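Local atomic coordinates of MHC class I antigen (Anolis carolinensis, PDB entry 7CPO), a protein that probably presents peptides to T cells, holding them in the groove of its alpha 1 and alpha 2 domains, in complex with beta2-microglobulin. Residues 33-38 with 43-48; 127-132 with 160-165; 134-137 with 141-144; 172-175 with 180-183. All coordinates share one frame; numbering follows the deposited sequence.

Contact 1 of 4, residues 33-38 with 43-48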
loop_
_atom_site.group_PDB
_atom_site.type_symbol
_atom_site.label_atom_id
_atom_site.label_comp_id
_atom_site.label_asym_id
_atom_site.label_seq_id
_atom_site.Cartn_x
_atom_site.Cartn_y
_atom_site.Cartn_z
ATOM N N GLN A 33 6.702 -0.131 5.745
ATOM C CA GLN A 33 6.626 -1.355 6.547
ATOM C C GLN A 33 5.480 -1.210 7.538
ATOM O O GLN A 33 5.467 -0.274 8.342
ATOM C CB GLN A 33 7.923 -1.640 7.303
ATOM C CG GLN A 33 7.898 -2.930 8.104
ATOM C CD GLN A 33 9.293 -3.361 8.587
ATOM O OE1 GLN A 33 9.456 -3.860 9.714
ATOM N NE2 GLN A 33 10.309 -3.155 7.736
ATOM N N GLU A 34 4.511 -2.109 7.472
ATOM C CA GLU A 34 3.409 -2.041 8.414
ATOM C C GLU A 34 3.893 -2.508 9.780
ATOM O O GLU A 34 4.580 -3.520 9.883
ATOM C CB GLU A 34 2.248 -2.892 7.924
ATOM C CG GLU A 34 1.127 -2.997 8.923
ATOM C CD GLU A 34 0.014 -3.917 8.467
ATOM O OE1 GLU A 34 0.067 -4.399 7.315
ATOM O OE2 GLU A 34 -0.912 -4.154 9.266
ATOM N N PHE A 35 3.594 -1.756 10.834
ATOM C CA PHE A 35 4.051 -2.161 12.153
ATOM C C PHE A 35 2.938 -2.325 13.177
ATOM O O PHE A 35 3.137 -3.055 14.157
ATOM C CB PHE A 35 5.118 -1.185 12.694
ATOM C CG PHE A 35 4.582 0.175 13.143
ATOM C CD1 PHE A 35 4.400 0.457 14.498
ATOM C CD2 PHE A 35 4.339 1.183 12.222
ATOM C CE1 PHE A 35 3.941 1.701 14.918
ATOM C CE2 PHE A 35 3.884 2.416 12.630
ATOM C CZ PHE A 35 3.675 2.675 13.983
ATOM N N VAL A 36 1.767 -1.716 12.970
ATOM C CA VAL A 36 0.630 -1.896 13.862
ATOM C C VAL A 36 -0.619 -1.954 13.007
ATOM O O VAL A 36 -0.655 -1.434 11.891
ATOM C CB VAL A 36 0.492 -0.762 14.916
ATOM C CG1 VAL A 36 1.578 -0.887 16.000
ATOM C CG2 VAL A 36 0.535 0.617 14.224
ATOM N N SER A 37 -1.653 -2.606 13.526
ATOM C CA SER A 37 -2.944 -2.431 12.887
ATOM C C SER A 37 -4.016 -2.604 13.941
ATOM O O SER A 37 -3.804 -3.235 14.977
ATOM C CB SER A 37 -3.161 -3.382 11.696
ATOM O OG SER A 37 -3.800 -4.570 12.072
ATOM N N TYR A 38 -5.140 -1.975 13.709
ATOM C CA TYR A 38 -6.269 -2.128 14.600
ATOM C C TYR A 38 -7.215 -3.061 13.880
ATOM O O TYR A 38 -7.856 -2.697 12.894
ATOM C CB TYR A 38 -6.929 -0.808 14.942
ATOM C CG TYR A 38 -8.224 -0.991 15.689
ATOM C CD1 TYR A 38 -8.237 -1.158 17.062
ATOM C CD2 TYR A 38 -9.436 -1.003 15.016
ATOM C CE1 TYR A 38 -9.422 -1.320 17.746
ATOM C CE2 TYR A 38 -10.621 -1.164 15.688
ATOM C CZ TYR A 38 -10.614 -1.326 17.054
ATOM O OH TYR A 38 -11.811 -1.482 17.715
ATOM N N ARG A 43 -10.756 -5.418 18.015
ATOM C CA ARG A 43 -10.936 -4.263 18.907
ATOM C C ARG A 43 -9.669 -3.966 19.699
ATOM O O ARG A 43 -9.727 -3.282 20.708
ATOM C CB ARG A 43 -12.103 -4.483 19.882
ATOM C CG ARG A 43 -13.510 -4.312 19.317
ATOM C CD ARG A 43 -14.358 -5.525 19.749
ATOM N NE ARG A 43 -15.798 -5.355 19.528
ATOM C CZ ARG A 43 -16.722 -5.298 20.492
ATOM N NH1 ARG A 43 -16.391 -5.436 21.780
ATOM N NH2 ARG A 43 -17.998 -5.140 20.162
ATOM N N ARG A 44 -8.541 -4.512 19.226
ATOM C CA ARG A 44 -7.219 -4.320 19.809
ATOM C C ARG A 44 -6.326 -3.717 18.748
ATOM O O ARG A 44 -6.362 -4.154 17.603
ATOM C CB ARG A 44 -6.644 -5.618 20.336
ATOM C CG ARG A 44 -7.534 -6.336 21.322
ATOM C CD ARG A 44 -7.578 -5.607 22.646
ATOM N NE ARG A 44 -6.231 -5.352 23.148
ATOM C CZ ARG A 44 -5.952 -4.573 24.193
ATOM N NH1 ARG A 44 -6.931 -3.970 24.874
ATOM N NH2 ARG A 44 -4.688 -4.387 24.546
ATOM N N TYR A 45 -5.592 -2.677 19.115
ATOM C CA TYR A 45 -4.452 -2.232 18.336
ATOM C C TYR A 45 -3.321 -3.243 18.543
ATOM O O TYR A 45 -2.893 -3.473 19.679
ATOM C CB TYR A 45 -4.116 -0.826 18.809
ATOM C CG TYR A 45 -2.965 -0.043 18.225
ATOM C CD1 TYR A 45 -3.158 0.839 17.151
ATOM C CD2 TYR A 45 -1.708 -0.067 18.836
ATOM C CE1 TYR A 45 -2.093 1.641 16.660
ATOM C CE2 TYR A 45 -0.640 0.734 18.362
ATOM C CZ TYR A 45 -0.837 1.588 17.283
ATOM O OH TYR A 45 0.244 2.363 16.842
ATOM N N LEU A 46 -2.869 -3.882 17.468
ATOM C CA LEU A 46 -1.979 -5.027 17.609
ATOM C C LEU A 46 -0.614 -4.794 16.962
ATOM O O LEU A 46 -0.492 -4.060 15.979
ATOM C CB LEU A 46 -2.600 -6.289 16.996
ATOM C CG LEU A 46 -3.830 -6.825 17.715
ATOM C CD1 LEU A 46 -4.350 -8.080 17.030
ATOM C CD2 LEU A 46 -3.492 -7.077 19.179
ATOM N N PRO A 47 0.433 -5.420 17.497
ATOM C CA PRO A 47 1.737 -5.353 16.843
ATOM C C PRO A 47 1.758 -6.236 15.610
ATOM O O PRO A 47 1.168 -7.318 15.589
ATOM C CB PRO A 47 2.702 -5.877 17.912
ATOM C CG PRO A 47 1.875 -6.734 18.761
ATOM C CD PRO A 47 0.510 -6.077 18.810
ATOM N N LYS A 48 2.454 -5.767 14.582
ATOM C CA LYS A 48 2.583 -6.498 13.333
ATOM C C LYS A 48 4.015 -6.889 13.024
ATOM O O LYS A 48 4.251 -7.534 12.000
ATOM C CB LYS A 48 2.028 -5.658 12.172
ATOM C CG LYS A 48 0.545 -5.367 12.308
ATOM C CD LYS A 48 -0.288 -6.655 12.231
ATOM C CE LYS A 48 -0.407 -7.137 10.781
ATOM N NZ LYS A 48 -1.169 -8.407 10.703
#
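E34 reaches across the hairpin toward K48: the extended E34 side chain crosses the bent lysine chain at a slant, its OE2 3.4 Å from K48 CE, while the two charges stay too far apart for a salt bridge. Next, F35 O accepts K48 N at 2.8 Å, a bond in which the donor stands 49° out of the carbonyl plane. V36 forms a non-hydrogen-bonded pair with P47, and its CB sits over one face of the Y45 ring, 4.0 Å from the centroid, in a CH-pi contact. S37 and L46 form the hydrogen-bonded antiparallel pair: S37 N meets L46 O at 3.1 Å, and L46 N returns to S37 O at 2.7 Å with a nearly straight N-H...O angle of 171°. At Y38, CG is anti to the backbone N (chi1 171°), which lays the ring alongside R43 and places Y38 OH 3.1 Å from R43 CA; the hydroxyl's hydrogen-bond partner is E74. On the outer rim of the class I groove floor, this hairpin puts Y38 and Y45 against helix 62-87, with Y45 also packing on the bound peptide. S37 OG bonds D53 of beta2-microglobulin, and strand 25-30 flanks residues 33-38.

Contact 2 of 4, residues 127-132 with 160-165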
loop_
_atom_site.group_PDB
_atom_site.type_symbol
_atom_site.label_atom_id
_atom_site.label_comp_id
_atom_site.label_asym_id
_atom_site.label_seq_id
_atom_site.Cartn_x
_atom_site.Cartn_y
_atom_site.Cartn_z
ATOM N N LEU A 127 -6.389 19.488 7.013
ATOM C CA LEU A 127 -5.855 20.541 7.856
ATOM C C LEU A 127 -4.665 21.163 7.152
ATOM O O LEU A 127 -3.791 20.448 6.661
ATOM C CB LEU A 127 -5.439 20.000 9.227
ATOM C CG LEU A 127 -4.585 20.938 10.083
ATOM C CD1 LEU A 127 -5.387 22.179 10.502
ATOM C CD2 LEU A 127 -4.061 20.203 11.312
ATOM N N ASP A 128 -4.654 22.488 7.072
ATOM C CA ASP A 128 -3.457 23.227 6.673
ATOM C C ASP A 128 -2.747 23.611 7.966
ATOM O O ASP A 128 -3.180 24.509 8.701
ATOM C CB ASP A 128 -3.792 24.441 5.815
ATOM C CG ASP A 128 -2.540 25.165 5.300
ATOM O OD1 ASP A 128 -1.413 24.784 5.701
ATOM O OD2 ASP A 128 -2.682 26.120 4.494
ATOM N N LYS A 129 -1.658 22.894 8.236
ATOM C CA LYS A 129 -0.851 23.089 9.431
ATOM C C LYS A 129 -0.265 24.503 9.504
ATOM O O LYS A 129 -0.081 25.046 10.600
ATOM C CB LYS A 129 0.252 22.029 9.406
ATOM C CG LYS A 129 0.933 21.720 10.682
ATOM C CD LYS A 129 1.796 20.487 10.487
ATOM C CE LYS A 129 2.693 20.600 9.271
ATOM N NZ LYS A 129 3.806 21.578 9.473
ATOM N N ASP A 130 0.028 25.108 8.352
ATOM C CA ASP A 130 0.779 26.357 8.288
ATOM C C ASP A 130 -0.089 27.596 8.485
ATOM O O ASP A 130 0.432 28.640 8.900
ATOM C CB ASP A 130 1.521 26.449 6.944
ATOM C CG ASP A 130 2.500 25.291 6.730
ATOM O OD1 ASP A 130 2.930 24.644 7.723
ATOM O OD2 ASP A 130 2.834 25.024 5.558
ATOM N N THR A 131 -1.388 27.515 8.188
ATOM C CA THR A 131 -2.321 28.598 8.470
ATOM C C THR A 131 -3.252 28.276 9.621
ATOM O O THR A 131 -4.016 29.152 10.038
ATOM C CB THR A 131 -3.170 28.907 7.236
ATOM O OG1 THR A 131 -3.886 27.724 6.862
ATOM C CG2 THR A 131 -2.277 29.338 6.064
ATOM N N LEU A 132 -3.205 27.042 10.131
ATOM C CA LEU A 132 -4.138 26.522 11.129
ATOM C C LEU A 132 -5.591 26.750 10.719
ATOM O O LEU A 132 -6.427 27.182 11.517
ATOM C CB LEU A 132 -3.861 27.119 12.502
ATOM C CG LEU A 132 -2.741 26.434 13.282
ATOM C CD1 LEU A 132 -2.634 27.027 14.661
ATOM C CD2 LEU A 132 -2.943 24.926 13.354
ATOM N N THR A 160 0.764 20.378 16.925
ATOM C CA THR A 160 1.719 19.782 17.851
ATOM C C THR A 160 1.932 18.303 17.538
ATOM O O THR A 160 3.077 17.829 17.456
ATOM C CB THR A 160 1.227 19.969 19.284
ATOM O OG1 THR A 160 1.229 21.370 19.598
ATOM C CG2 THR A 160 2.102 19.182 20.300
ATOM N N TYR A 161 0.839 17.561 17.337
ATOM C CA TYR A 161 0.968 16.142 17.042
ATOM C C TYR A 161 1.761 15.922 15.758
ATOM O O TYR A 161 2.670 15.090 15.714
ATOM C CB TYR A 161 -0.406 15.479 16.939
ATOM C CG TYR A 161 -0.306 14.046 16.491
ATOM C CD1 TYR A 161 -0.157 13.017 17.419
ATOM C CD2 TYR A 161 -0.309 13.716 15.133
ATOM C CE1 TYR A 161 -0.030 11.705 17.008
ATOM C CE2 TYR A 161 -0.173 12.399 14.710
ATOM C CZ TYR A 161 -0.043 11.404 15.653
ATOM O OH TYR A 161 0.074 10.104 15.237
ATOM N N LEU A 162 1.432 16.663 14.703
ATOM C CA LEU A 162 2.094 16.435 13.427
ATOM C C LEU A 162 3.548 16.876 13.466
ATOM O O LEU A 162 4.417 16.216 12.886
ATOM C CB LEU A 162 1.347 17.159 12.314
ATOM C CG LEU A 162 -0.060 16.641 12.027
ATOM C CD1 LEU A 162 -0.780 17.543 11.019
ATOM C CD2 LEU A 162 0.015 15.212 11.527
ATOM N N GLU A 163 3.839 17.974 14.154
ATOM C CA GLU A 163 5.175 18.544 14.107
ATOM C C GLU A 163 6.097 17.979 15.173
ATOM O O GLU A 163 7.322 17.986 14.989
ATOM C CB GLU A 163 5.097 20.068 14.240
ATOM C CG GLU A 163 4.296 20.695 13.116
ATOM C CD GLU A 163 4.412 22.206 13.059
ATOM O OE1 GLU A 163 4.875 22.805 14.055
ATOM O OE2 GLU A 163 4.033 22.791 12.015
ATOM N N GLU A 164 5.544 17.467 16.268
ATOM C CA GLU A 164 6.414 17.043 17.349
ATOM C C GLU A 164 6.139 15.612 17.785
ATOM O O GLU A 164 7.037 14.772 17.707
ATOM C CB GLU A 164 6.290 18.035 18.502
ATOM C CG GLU A 164 6.839 19.406 18.081
ATOM C CD GLU A 164 6.174 20.570 18.784
ATOM O OE1 GLU A 164 5.619 20.375 19.897
ATOM O OE2 GLU A 164 6.200 21.680 18.200
ATOM N N THR A 165 4.909 15.318 18.218
ATOM C CA THR A 165 4.612 14.005 18.774
ATOM C C THR A 165 4.879 12.905 17.756
ATOM O O THR A 165 5.579 11.925 18.056
ATOM C CB THR A 165 3.159 13.955 19.266
ATOM O OG1 THR A 165 2.947 14.965 20.253
ATOM C CG2 THR A 165 2.847 12.611 19.881
#
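K129 meets E163 in an unusual way: its ammonium group approaches on the anti side of the carboxylate, 18° out of its plane, instead of the syn side. K129 NZ lies 2.8 Å from E163 OE2, a salt bridge. In the class I alpha 1/alpha 2 platform this contact joins the end of floor strand 122-128, where the chain turns toward strand 133-136, to helix 152-176, one wall of the peptide groove. The lysine chain runs extended as far as CD and then bends twice (chi3 51°, chi4 72°), a fold that turns NZ back onto the glutamate. The aliphatic part packs too: K129 CD is 3.6 Å from E163 CG and 3.8 Å from L162 CB. L127 CD2 adds a looser apolar touch on L162 CD1 at 4.2 Å.

D130 OD1 lies 3.6 Å from K129 NZ, a long ion pair; NZ thus faces both acids, and its charge would be expected to offset their mutual repulsion. E163 is shared too, because its other oxygen, OE1, pairs with K159. The turn after L127 is an Asx turn: D128 OD1 accepts D130 N at 3.0 Å. On the helix side, residues 161-165 make a wider pi-type turn. Its evidence is the forked acceptor T160 O, which takes E164 N at 2.8 Å and T165 N at 3.2 Å from opposite faces of the carbonyl plane.

Contact 3 of 4, residues 134-137 with 141-144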
loop_
_atom_site.group_PDB
_atom_site.type_symbol
_atom_site.label_atom_id
_atom_site.label_comp_id
_atom_site.label_asym_id
_atom_site.label_seq_id
_atom_site.Cartn_x
_atom_site.Cartn_y
_atom_site.Cartn_z
ATOM N N TRP A 134 -8.779 24.943 7.833
ATOM C CA TRP A 134 -9.166 23.722 7.138
ATOM C C TRP A 134 -9.570 24.024 5.698
ATOM O O TRP A 134 -10.235 25.029 5.429
ATOM C CB TRP A 134 -10.312 23.018 7.883
ATOM C CG TRP A 134 -9.913 22.519 9.280
ATOM C CD1 TRP A 134 -9.892 23.247 10.435
ATOM C CD2 TRP A 134 -9.473 21.197 9.633
ATOM N NE1 TRP A 134 -9.472 22.464 11.490
ATOM C CE2 TRP A 134 -9.214 21.198 11.026
ATOM C CE3 TRP A 134 -9.277 20.006 8.906
ATOM C CZ2 TRP A 134 -8.766 20.056 11.711
ATOM C CZ3 TRP A 134 -8.836 18.875 9.586
ATOM C CH2 TRP A 134 -8.583 18.912 10.977
ATOM N N MET A 135 -9.160 23.151 4.774
ATOM C CA MET A 135 -9.558 23.225 3.372
ATOM C C MET A 135 -10.717 22.266 3.111
ATOM O O MET A 135 -10.525 21.048 3.060
ATOM C CB MET A 135 -8.395 22.880 2.445
ATOM C CG MET A 135 -7.114 23.572 2.767
ATOM S SD MET A 135 -5.777 22.838 1.821
ATOM C CE MET A 135 -6.612 22.499 0.252
ATOM N N ALA A 136 -11.901 22.826 2.894
ATOM C CA ALA A 136 -13.071 22.061 2.489
ATOM C C ALA A 136 -13.063 21.862 0.983
ATOM O O ALA A 136 -12.752 22.783 0.225
ATOM C CB ALA A 136 -14.352 22.788 2.901
ATOM N N ALA A 137 -13.421 20.661 0.546
ATOM C CA ALA A 137 -13.366 20.374 -0.882
ATOM C C ALA A 137 -14.620 20.824 -1.622
ATOM O O ALA A 137 -14.564 21.008 -2.840
ATOM C CB ALA A 137 -13.119 18.875 -1.115
ATOM N N ALA A 141 -18.798 20.241 2.773
ATOM C CA ALA A 141 -17.701 20.244 3.737
ATOM C C ALA A 141 -17.543 21.588 4.447
ATOM O O ALA A 141 -16.929 21.638 5.524
ATOM C CB ALA A 141 -16.397 19.873 3.054
ATOM N N GLN A 142 -18.105 22.670 3.891
ATOM C CA GLN A 142 -18.017 23.965 4.560
ATOM C C GLN A 142 -18.742 23.961 5.888
ATOM O O GLN A 142 -18.390 24.745 6.777
ATOM C CB GLN A 142 -18.542 25.081 3.658
ATOM C CG GLN A 142 -17.511 25.482 2.617
ATOM C CD GLN A 142 -18.098 26.261 1.475
ATOM O OE1 GLN A 142 -19.156 26.881 1.609
ATOM N NE2 GLN A 142 -17.424 26.222 0.326
ATOM N N ASN A 143 -19.715 23.068 6.063
ATOM C CA ASN A 143 -20.265 22.835 7.394
ATOM C C ASN A 143 -19.166 22.399 8.361
ATOM O O ASN A 143 -19.019 22.956 9.452
ATOM C CB ASN A 143 -21.385 21.791 7.315
ATOM C CG ASN A 143 -22.526 22.213 6.374
ATOM O OD1 ASN A 143 -23.154 23.259 6.567
ATOM N ND2 ASN A 143 -22.783 21.403 5.344
ATOM N N THR A 144 -18.352 21.426 7.958
ATOM C CA THR A 144 -17.281 20.975 8.835
ATOM C C THR A 144 -16.211 22.051 9.005
ATOM O O THR A 144 -15.706 22.256 10.116
ATOM C CB THR A 144 -16.680 19.681 8.289
ATOM O OG1 THR A 144 -17.695 18.667 8.262
ATOM C CG2 THR A 144 -15.543 19.219 9.166
#
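Q142 turns CG anti to its own carbonyl carbon (chi1 -79°), and this rotation sets CG 4.2 Å from A136 CB. A136 itself is in an extended conformation (psi 139°) and directs its CB at residues 141-142. The contact is a tight strand-to-helix turn in the alpha 2 part of the class I fold: the last strand of the groove floor, 133-136, ends here, three residues separate the two segments, and the chain turns back into helix 141-149.

The centre of the contact is a meeting of two methyl groups, A136 CB and A141 CB, 3.6 Å apart. With only a CB on each residue, the backbones can come close, and the CA atoms of A136 and A141 are 5.1 Å from one another. The A136 methyl also lies 3.9 Å from Q142 N, so it rests on the backbone of Q142 as well as on its side chain. No hydrogen bond runs between the segments; the total buried surface is only 131 Å², and the closest side-chain contact is the one between the two methyls.

Polar bonding is supplied by surrounding residues. D138 OD1 accepts from A141 N, and W134 O receives K145 NZ from farther along helix 141-149. T144 OG1, on the groove side, bonds Y124 OH and the backbone of the bound peptide. Just beyond the strand, A137 N lies 4.0 Å from A141 CB.

Contact 4 of 4, residues 172-175 with 180-183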
loop_
_atom_site.group_PDB
_atom_site.type_symbol
_atom_site.label_atom_id
_atom_site.label_comp_id
_atom_site.label_asym_id
_atom_site.label_seq_id
_atom_site.Cartn_x
_atom_site.Cartn_y
_atom_site.Cartn_z
ATOM N N ARG A 172 11.707 7.268 17.505
ATOM C CA ARG A 172 11.801 6.086 18.357
ATOM C C ARG A 172 11.668 4.822 17.533
ATOM O O ARG A 172 12.429 3.867 17.720
ATOM C CB ARG A 172 10.724 6.097 19.445
ATOM C CG ARG A 172 11.149 6.650 20.754
ATOM C CD ARG A 172 9.969 6.761 21.712
ATOM N NE ARG A 172 10.110 7.985 22.497
ATOM C CZ ARG A 172 9.233 8.983 22.537
ATOM N NH1 ARG A 172 8.087 8.929 21.852
ATOM N NH2 ARG A 172 9.506 10.040 23.287
ATOM N N TYR A 173 10.690 4.793 16.621
ATOM C CA TYR A 173 10.434 3.581 15.850
ATOM C C TYR A 173 11.635 3.230 14.982
ATOM O O TYR A 173 12.033 2.063 14.904
ATOM C CB TYR A 173 9.176 3.767 15.000
ATOM C CG TYR A 173 7.895 3.913 15.807
ATOM C CD1 TYR A 173 7.799 3.409 17.102
ATOM C CD2 TYR A 173 6.777 4.560 15.275
ATOM C CE1 TYR A 173 6.615 3.537 17.848
ATOM C CE2 TYR A 173 5.600 4.685 16.003
ATOM C CZ TYR A 173 5.529 4.174 17.292
ATOM O OH TYR A 173 4.372 4.292 18.021
ATOM N N LEU A 174 12.251 4.236 14.358
ATOM C CA LEU A 174 13.367 3.976 13.458
ATOM C C LEU A 174 14.509 3.297 14.187
ATOM O O LEU A 174 15.141 2.386 13.649
ATOM C CB LEU A 174 13.847 5.278 12.823
ATOM C CG LEU A 174 13.019 5.784 11.644
ATOM C CD1 LEU A 174 13.398 7.216 11.361
ATOM C CD2 LEU A 174 13.262 4.901 10.424
ATOM N N ASN A 175 14.785 3.718 15.421
ATOM C CA ASN A 175 15.815 3.050 16.199
ATOM C C ASN A 175 15.377 1.642 16.587
ATOM O O ASN A 175 16.146 0.688 16.448
ATOM C CB ASN A 175 16.151 3.861 17.448
ATOM C CG ASN A 175 17.067 3.092 18.389
ATOM O OD1 ASN A 175 18.204 2.805 18.040
ATOM N ND2 ASN A 175 16.570 2.740 19.565
ATOM N N THR A 180 15.581 -4.095 10.442
ATOM C CA THR A 180 14.782 -4.459 9.281
ATOM C C THR A 180 14.307 -3.255 8.476
ATOM O O THR A 180 14.169 -3.367 7.254
ATOM C CB THR A 180 13.586 -5.322 9.706
ATOM O OG1 THR A 180 12.754 -4.596 10.613
ATOM C CG2 THR A 180 14.071 -6.568 10.411
ATOM N N LEU A 181 14.095 -2.099 9.118
ATOM C CA LEU A 181 13.606 -0.926 8.395
ATOM C C LEU A 181 14.653 -0.354 7.444
ATOM O O LEU A 181 14.301 0.218 6.402
ATOM C CB LEU A 181 13.166 0.151 9.382
ATOM C CG LEU A 181 11.893 -0.136 10.170
ATOM C CD1 LEU A 181 11.803 0.821 11.370
ATOM C CD2 LEU A 181 10.683 0.001 9.257
ATOM N N LEU A 182 15.934 -0.488 7.780
ATOM C CA LEU A 182 17.000 0.132 7.011
ATOM C C LEU A 182 17.872 -0.899 6.310
ATOM O O LEU A 182 18.957 -0.563 5.833
ATOM C CB LEU A 182 17.833 1.028 7.931
ATOM C CG LEU A 182 16.935 1.979 8.743
ATOM C CD1 LEU A 182 17.713 2.742 9.781
ATOM C CD2 LEU A 182 16.159 2.932 7.847
ATOM N N ARG A 183 17.415 -2.141 6.225
ATOM C CA ARG A 183 18.142 -3.173 5.511
ATOM C C ARG A 183 18.074 -2.926 4.002
ATOM O O ARG A 183 17.272 -2.127 3.505
ATOM C CB ARG A 183 17.569 -4.548 5.842
ATOM C CG ARG A 183 16.296 -4.886 5.049
ATOM C CD ARG A 183 15.636 -6.142 5.617
ATOM N NE ARG A 183 14.614 -6.699 4.735
ATOM C CZ ARG A 183 13.399 -6.191 4.549
ATOM N NH1 ARG A 183 13.019 -5.079 5.170
ATOM N NH2 ARG A 183 12.561 -6.803 3.726
#
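L174 and L181 bring their backbones to 7.1 Å at the CA atoms, where helix 152-176 gives way to the short helix 178-181 and the chain leaves helical geometry at L182. This is the end of the alpha 2 helix in the class I fold, just ahead of the chain's passage to the immunoglobulin C1-set domain.

CD1 of L181 makes the closest approaches. With CG anti to the carbonyl carbon (chi1 -71°), the leucine points back at the preceding helix, and CD1 settles on its backbone, 3.8 Å from Y173 O and 4.1 Å from L174 CA. L174 answers with its CD2 methyl, 4.4 Å from L181 CD1 and 4.3 Å from L182 CD2, so one methyl touches both leucines. These distances describe loose apolar packing, without any hydrogen bond between the segments; L174 and L182 both also rest on H5 of strand 5-14.

Y173 contributes its backbone here, whereas its ring leads away to the groove, where its hydroxyl bonds Y62 and the backbone of the bound peptide. At the other end, L181 O bonds Y211 OH, and R183 makes a cation-pi contact with Y211 while its NE forms a salt bridge to E185. The arginine also bonds back onto the helix it has just left: R183 NH1 donates to T180 O at 2.9 Å, with an N-H...O angle of 156° and the oxygen lying only 5° out of the guanidinium plane.

From the N terminus, contact 1 comes first, closing a short hairpin at one edge of the eight-stranded floor. Contact 2 then opens a longer loop, from the end of strand 122-128 to helix 152-176. Contact 3 nests inside that loop, turning strand 133-136 at the other floor edge into helix 141-149; the two touch where L127 N lies 3.5 Å from W134 CE3. Contact 4 follows in series, closing a short loop between the end of helix 152-176, the long helix contact 2 also uses, and helix 178-181. Although distant in sequence, contacts 1 and 4 meet: F35 CZ is 3.4 Å from Y173 CE2. Contacts 1 and 3 stay apart, their centres about 31 Å from each other across the platform.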